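Side-chain contacts in 2-hydroxyisobutyryl-CoA synthetase (Aquincola tertiaricarbonis, PDB 6HDY), which is a CoA synthetase of the AMP-binding (ANL) superfamily, whose members have a large N-terminal and a small, mobile C-terminal domain: residues His400-Thr405 / Asp411-Arg416; Gln55-Tyr60 / Pro336-Leu341. All coordinates share one frame; numbering follows the deposited sequence.

Contact 1 (His400-Thr405 / Asp411-Arg416); sequences HRIVIT and DELLLR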
loop_
_atom_site.group_PDB
_atom_site.type_symbol
_atom_site.label_atom_id
_atom_site.label_comp_id
_atom_site.label_asym_id
_atom_site.label_seq_id
_atom_site.Cartn_x
_atom_site.Cartn_y
_atom_site.Cartn_z
ATOM N N HIS A 400 16.736 8.144 21.156
ATOM C CA HIS A 400 17.382 7.466 22.282
ATOM C C HIS A 400 17.111 5.969 22.180
ATOM O O HIS A 400 16.236 5.545 21.411
ATOM C CB HIS A 400 16.889 8.020 23.637
ATOM C CG HIS A 400 15.480 7.640 23.984
ATOM N ND1 HIS A 400 14.400 8.373 23.525
ATOM C CD2 HIS A 400 15.018 6.618 24.750
ATOM C CE1 HIS A 400 13.325 7.785 24.027
ATOM N NE2 HIS A 400 13.645 6.722 24.761
ATOM N N ARG A 401 17.870 5.182 22.947
ATOM C CA ARG A 401 17.705 3.744 23.106
ATOM C C ARG A 401 17.779 3.464 24.603
ATOM O O ARG A 401 18.497 4.154 25.342
ATOM C CB ARG A 401 18.800 2.929 22.387
ATOM C CG ARG A 401 18.780 2.924 20.848
ATOM C CD ARG A 401 17.704 2.050 20.202
ATOM N NE ARG A 401 16.611 2.911 19.798
ATOM C CZ ARG A 401 16.271 3.181 18.546
ATOM N NH1 ARG A 401 16.840 2.532 17.538
ATOM N NH2 ARG A 401 15.342 4.075 18.293
ATOM N N ILE A 402 17.009 2.474 25.051
ATOM C CA ILE A 402 17.021 1.980 26.426
ATOM C C ILE A 402 17.692 0.605 26.316
ATOM O O ILE A 402 17.281 -0.197 25.473
ATOM C CB ILE A 402 15.605 1.903 27.048
ATOM C CG1 ILE A 402 14.824 3.220 26.861
ATOM C CG2 ILE A 402 15.667 1.485 28.510
ATOM C CD1 ILE A 402 13.313 3.036 26.876
ATOM N N VAL A 403 18.798 0.389 27.058
ATOM C CA VAL A 403 19.551 -0.870 27.034
ATOM C C VAL A 403 19.303 -1.612 28.355
ATOM O O VAL A 403 19.628 -1.106 29.434
ATOM C CB VAL A 403 21.057 -0.720 26.655
ATOM C CG1 VAL A 403 21.774 -2.060 26.699
ATOM C CG2 VAL A 403 21.221 -0.084 25.272
ATOM N N ILE A 404 18.636 -2.776 28.259
ATOM C CA ILE A 404 18.242 -3.575 29.426
ATOM C C ILE A 404 18.656 -5.037 29.331
ATOM O O ILE A 404 19.150 -5.506 28.303
ATOM C CB ILE A 404 16.697 -3.466 29.729
ATOM C CG1 ILE A 404 15.843 -4.306 28.720
ATOM C CG2 ILE A 404 16.203 -2.007 29.850
ATOM C CD1 ILE A 404 14.389 -4.636 29.160
ATOM N N THR A 405 18.419 -5.755 30.428
ATOM C CA THR A 405 18.542 -7.199 30.528
ATOM C C THR A 405 17.363 -7.741 31.331
ATOM O O THR A 405 17.075 -7.235 32.419
ATOM C CB THR A 405 19.933 -7.669 31.002
ATOM O OG1 THR A 405 19.974 -9.079 30.816
ATOM C CG2 THR A 405 20.245 -7.315 32.476
ATOM N N ASP A 411 20.252 -2.670 38.483
ATOM C CA ASP A 411 20.453 -1.674 39.536
ATOM C C ASP A 411 20.265 -0.249 38.998
ATOM O O ASP A 411 19.787 0.634 39.725
ATOM C CB ASP A 411 21.839 -1.841 40.172
ATOM C CG ASP A 411 21.985 -3.103 41.013
ATOM O OD1 ASP A 411 21.068 -3.395 41.817
ATOM O OD2 ASP A 411 23.039 -3.775 40.902
ATOM N N GLU A 412 20.641 -0.032 37.718
ATOM C CA GLU A 412 20.552 1.275 37.060
ATOM C C GLU A 412 19.954 1.161 35.659
ATOM O O GLU A 412 19.952 0.088 35.052
ATOM C CB GLU A 412 21.937 1.979 36.969
ATOM C CG GLU A 412 22.926 1.711 38.105
ATOM C CD GLU A 412 24.199 1.008 37.669
ATOM O OE1 GLU A 412 24.126 -0.168 37.240
ATOM O OE2 GLU A 412 25.274 1.649 37.739
ATOM N N LEU A 413 19.496 2.301 35.137
ATOM C CA LEU A 413 18.941 2.450 33.810
ATOM C C LEU A 413 20.037 2.925 32.847
ATOM O O LEU A 413 20.626 3.970 33.080
ATOM C CB LEU A 413 17.774 3.452 33.853
ATOM C CG LEU A 413 17.125 3.830 32.499
ATOM C CD1 LEU A 413 16.528 2.614 31.797
ATOM C CD2 LEU A 413 16.070 4.892 32.689
ATOM N N LEU A 414 20.310 2.154 31.774
ATOM C CA LEU A 414 21.310 2.520 30.770
ATOM C C LEU A 414 20.594 3.162 29.575
ATOM O O LEU A 414 19.703 2.541 28.972
ATOM C CB LEU A 414 22.177 1.316 30.311
ATOM C CG LEU A 414 22.959 0.508 31.369
ATOM C CD1 LEU A 414 23.781 -0.573 30.709
ATOM C CD2 LEU A 414 23.876 1.395 32.215
ATOM N N LEU A 415 20.973 4.414 29.249
ATOM C CA LEU A 415 20.383 5.162 28.132
ATOM C C LEU A 415 21.448 5.644 27.161
ATOM O O LEU A 415 22.526 6.048 27.590
ATOM C CB LEU A 415 19.551 6.361 28.635
ATOM C CG LEU A 415 18.356 6.098 29.584
ATOM C CD1 LEU A 415 17.735 7.421 30.049
ATOM C CD2 LEU A 415 17.257 5.229 28.897
ATOM N N ARG A 416 21.160 5.550 25.852
ATOM C CA ARG A 416 21.995 6.054 24.759
ATOM C C ARG A 416 21.139 7.191 24.227
ATOM O O ARG A 416 20.058 6.936 23.692
ATOM C CB ARG A 416 22.265 4.998 23.661
ATOM C CG ARG A 416 23.048 3.753 24.137
ATOM C CD ARG A 416 23.613 2.980 22.950
ATOM N NE ARG A 416 24.944 3.484 22.606
ATOM C CZ ARG A 416 25.556 3.336 21.432
ATOM N NH1 ARG A 416 24.956 2.692 20.435
ATOM N NH2 ARG A 416 26.769 3.847 21.241
HETATM O O HOH W 1 18.608 -0.250 31.740
#
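The antiparallel beta hairpin of strands 399-403 and 413-419 forms the centre of the mixed sheet in the C-terminal domain, and here Arg401 is hydrogen-bonded to Arg416 while Ile402 packs on Leu415. The short strand axes run 4.8 Å apart at an angle of 152°. Two bonds define the Arg401-Arg416 pair: Arg401 N donates a hydrogen bond to Arg416 O at 2.9 Å from within the carbonyl plane, and Arg416 N donates one to Arg401 O at 3.0 Å, almost straight at 173°. The guanidinium groups diverge to other partners, Arg401 to Glu399 and Arg416 to Glu453 on the neighbouring strand 450-454.

Ile402 and Leu415, a non-hydrogen-bonded pair, share the opposite face of the sheet. They lie side by side and point the same way, with Ile402 CG1 against Leu415 CD2 at 3.8 Å. With CG1 beside the backbone nitrogen (chi1 -50°), Ile402 CG2 stands anti to that nitrogen, and this directs it to Leu413 CD1 at 3.6 Å, the two side chains crossing at a slant. Helix 383-391 covers this face through Ile386, whereas Leu414, on the Arg401 face, rests on Phe477 of helix 474-486.

Towards the hairpin loop, Val403 N donates to Leu414 O at 3.0 Å, while a water bridges the other side of the pair, donating to Val403 O at 2.7 Å and accepting from Leu414 N at 2.9 Å.

Contact 2 (Gln55-Tyr60 / Pro336-Leu341); sequences QQVCQY and PMIRLL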
loop_
_atom_site.group_PDB
_atom_site.type_symbol
_atom_site.label_atom_id
_atom_site.label_comp_id
_atom_site.label_asym_id
_atom_site.label_seq_id
_atom_site.Cartn_x
_atom_site.Cartn_y
_atom_site.Cartn_z
ATOM N N GLN A 55 -25.525 -10.010 23.400
ATOM C CA GLN A 55 -26.296 -11.251 23.382
ATOM C C GLN A 55 -26.404 -11.791 21.947
ATOM O O GLN A 55 -26.170 -12.982 21.720
ATOM C CB GLN A 55 -27.689 -11.028 23.995
ATOM C CG GLN A 55 -27.631 -10.720 25.494
ATOM C CD GLN A 55 -28.914 -10.116 26.016
ATOM O OE1 GLN A 55 -29.498 -9.207 25.419
ATOM N NE2 GLN A 55 -29.368 -10.594 27.162
ATOM N N GLN A 56 -26.706 -10.891 20.980
ATOM C CA GLN A 56 -26.802 -11.201 19.552
ATOM C C GLN A 56 -25.456 -11.751 19.047
ATOM O O GLN A 56 -25.439 -12.804 18.432
ATOM C CB GLN A 56 -27.186 -9.946 18.736
ATOM C CG GLN A 56 -28.588 -9.416 18.923
ATOM C CD GLN A 56 -28.880 -8.243 18.002
ATOM O OE1 GLN A 56 -28.780 -7.074 18.411
ATOM N NE2 GLN A 56 -29.298 -8.529 16.754
ATOM N N VAL A 57 -24.334 -11.048 19.346
ATOM C CA VAL A 57 -22.961 -11.402 18.936
ATOM C C VAL A 57 -22.554 -12.791 19.473
ATOM O O VAL A 57 -22.061 -13.629 18.710
ATOM C CB VAL A 57 -21.950 -10.272 19.306
ATOM C CG1 VAL A 57 -20.494 -10.703 19.074
ATOM C CG2 VAL A 57 -22.256 -8.994 18.517
ATOM N N CYS A 58 -22.782 -13.026 20.772
ATOM C CA CYS A 58 -22.467 -14.287 21.436
ATOM C C CYS A 58 -23.269 -15.452 20.875
ATOM O O CYS A 58 -22.744 -16.561 20.789
ATOM C CB CYS A 58 -22.625 -14.156 22.948
ATOM S SG CYS A 58 -21.261 -13.280 23.749
ATOM N N GLN A 59 -24.527 -15.200 20.470
ATOM C CA GLN A 59 -25.389 -16.209 19.854
ATOM C C GLN A 59 -24.847 -16.475 18.452
ATOM O O GLN A 59 -24.746 -17.628 18.030
ATOM C CB GLN A 59 -26.839 -15.710 19.773
ATOM C CG GLN A 59 -27.609 -15.823 21.087
ATOM C CD GLN A 59 -28.760 -14.840 21.216
ATOM O OE1 GLN A 59 -29.362 -14.394 20.228
ATOM N NE2 GLN A 59 -29.120 -14.509 22.452
ATOM N N TYR A 60 -24.438 -15.400 17.754
ATOM C CA TYR A 60 -23.870 -15.507 16.414
ATOM C C TYR A 60 -22.579 -16.339 16.444
ATOM O O TYR A 60 -22.433 -17.224 15.623
ATOM C CB TYR A 60 -23.685 -14.114 15.768
ATOM C CG TYR A 60 -22.926 -14.165 14.451
ATOM C CD1 TYR A 60 -23.581 -14.467 13.254
ATOM C CD2 TYR A 60 -21.551 -13.937 14.404
ATOM C CE1 TYR A 60 -22.888 -14.511 12.047
ATOM C CE2 TYR A 60 -20.848 -14.013 13.205
ATOM C CZ TYR A 60 -21.520 -14.300 12.030
ATOM O OH TYR A 60 -20.808 -14.404 10.861
ATOM N N PRO A 336 -15.004 -12.343 14.458
ATOM C CA PRO A 336 -15.398 -11.428 15.547
ATOM C C PRO A 336 -14.611 -11.722 16.816
ATOM O O PRO A 336 -14.402 -12.880 17.171
ATOM C CB PRO A 336 -16.905 -11.669 15.706
ATOM C CG PRO A 336 -17.125 -13.053 15.221
ATOM C CD PRO A 336 -16.096 -13.294 14.135
ATOM N N MET A 337 -14.124 -10.680 17.444
ATOM C CA MET A 337 -13.346 -10.777 18.675
ATOM C C MET A 337 -14.252 -10.513 19.861
ATOM O O MET A 337 -14.876 -9.451 19.935
ATOM C CB MET A 337 -12.184 -9.769 18.687
ATOM C CG MET A 337 -11.071 -10.031 17.691
ATOM S SD MET A 337 -10.190 -11.604 17.752
ATOM C CE MET A 337 -10.106 -11.932 19.343
ATOM N N ILE A 338 -14.372 -11.504 20.754
ATOM C CA ILE A 338 -15.224 -11.386 21.938
ATOM C C ILE A 338 -14.352 -11.481 23.175
ATOM O O ILE A 338 -13.880 -12.558 23.542
ATOM C CB ILE A 338 -16.440 -12.366 21.955
ATOM C CG1 ILE A 338 -17.227 -12.302 20.626
ATOM C CG2 ILE A 338 -17.354 -12.065 23.150
ATOM C CD1 ILE A 338 -18.148 -13.426 20.403
ATOM N N ARG A 339 -14.156 -10.336 23.809
ATOM C CA ARG A 339 -13.340 -10.174 25.001
ATOM C C ARG A 339 -11.885 -10.525 24.712
ATOM O O ARG A 339 -11.284 -11.342 25.401
ATOM C CB ARG A 339 -13.944 -10.909 26.232
ATOM C CG ARG A 339 -15.015 -10.061 26.864
ATOM C CD ARG A 339 -15.725 -10.643 28.065
ATOM N NE ARG A 339 -14.845 -11.156 29.112
ATOM C CZ ARG A 339 -14.328 -10.441 30.106
ATOM N NH1 ARG A 339 -14.534 -9.130 30.169
ATOM N NH2 ARG A 339 -13.582 -11.024 31.030
ATOM N N LEU A 340 -11.309 -9.893 23.683
ATOM C CA LEU A 340 -9.881 -10.077 23.397
ATOM C C LEU A 340 -9.060 -9.219 24.364
ATOM O O LEU A 340 -9.305 -8.014 24.511
ATOM C CB LEU A 340 -9.503 -9.768 21.930
ATOM C CG LEU A 340 -7.997 -9.757 21.528
ATOM C CD1 LEU A 340 -7.392 -11.169 21.556
ATOM C CD2 LEU A 340 -7.797 -9.123 20.146
ATOM N N LEU A 341 -8.108 -9.880 25.037
ATOM C CA LEU A 341 -7.174 -9.283 25.975
ATOM C C LEU A 341 -6.096 -8.524 25.162
ATOM O O LEU A 341 -5.439 -9.120 24.315
ATOM C CB LEU A 341 -6.557 -10.392 26.857
ATOM C CG LEU A 341 -5.413 -9.997 27.815
ATOM C CD1 LEU A 341 -5.868 -8.952 28.826
ATOM C CD2 LEU A 341 -4.884 -11.219 28.550
#
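The hydroxyl of Tyr68, in helix 66-74, is hydrogen-bonded to both Pro336 O and Ile338 N, and thereby pins the two residues whose side chains meet Tyr60, Cys58 and Val57 of helix 43-64. No hydrogen bond passes between 55-60 and 336-341 themselves; the helix meets the approach to strand 340-347 through side chains alone. The closest paired backbones, Cys58 CA and Ile338 CA, are 7.8 Å apart, room enough for one layer of side chains.

Ile338 makes two of the three side-chain contacts. The CB atoms of Ile338 and Val57 each point toward the opposing segment, and the two chains slide past each other in opposite directions. Val57 CG1, held anti to its own nitrogen (chi1 172°), lies 3.8 Å from Ile338 CD1 and 4.0 Å from Ile338 CG1, touching both carbons of the longer branch, the terminal methyl slightly closer. The shorter branch turns to the neighbouring helix residue, where Ile338 CG2 sits 4.1 Å from Cys58 SG. Trp72 touches both Cys58 and Ile338, and Phe88 of helix 85-91 also borders Ile338.

Two residues after Cys58, Tyr60 presents the edge of its ring to the proline: CE2 is 4.3 Å from Pro336 CG, which lies near the ring plane and not over a face. Tyr60 OH is hydrogen-bonded to Thr333 O, which tethers the ring at its hydroxyl end.

Adhesion across this small interface, 184 Å² in all, is therefore apolar, while the polar bonds that hold its parts in position are made to neighbouring residues.

Contact 2 closes before contact 1 opens along the chain, and the two lie on opposite sides of the chain's centre. Their centres are 41 Å apart, with nearest atoms about 20 Å from each other, and they share no helix or sheet. Contact 2 joins helix 43-64, early in the chain, to the segment that leads into strand 340-347, which belongs to the antiparallel five-stranded sheet; 275 residues separate its segments. Contact 1 is local, only five residues intervening, within the mixed sheet of the C-terminal domain. In ANL enzymes this domain can turn against the larger one, and because each contact appears to lie within one domain, both would probably persist through such a motion.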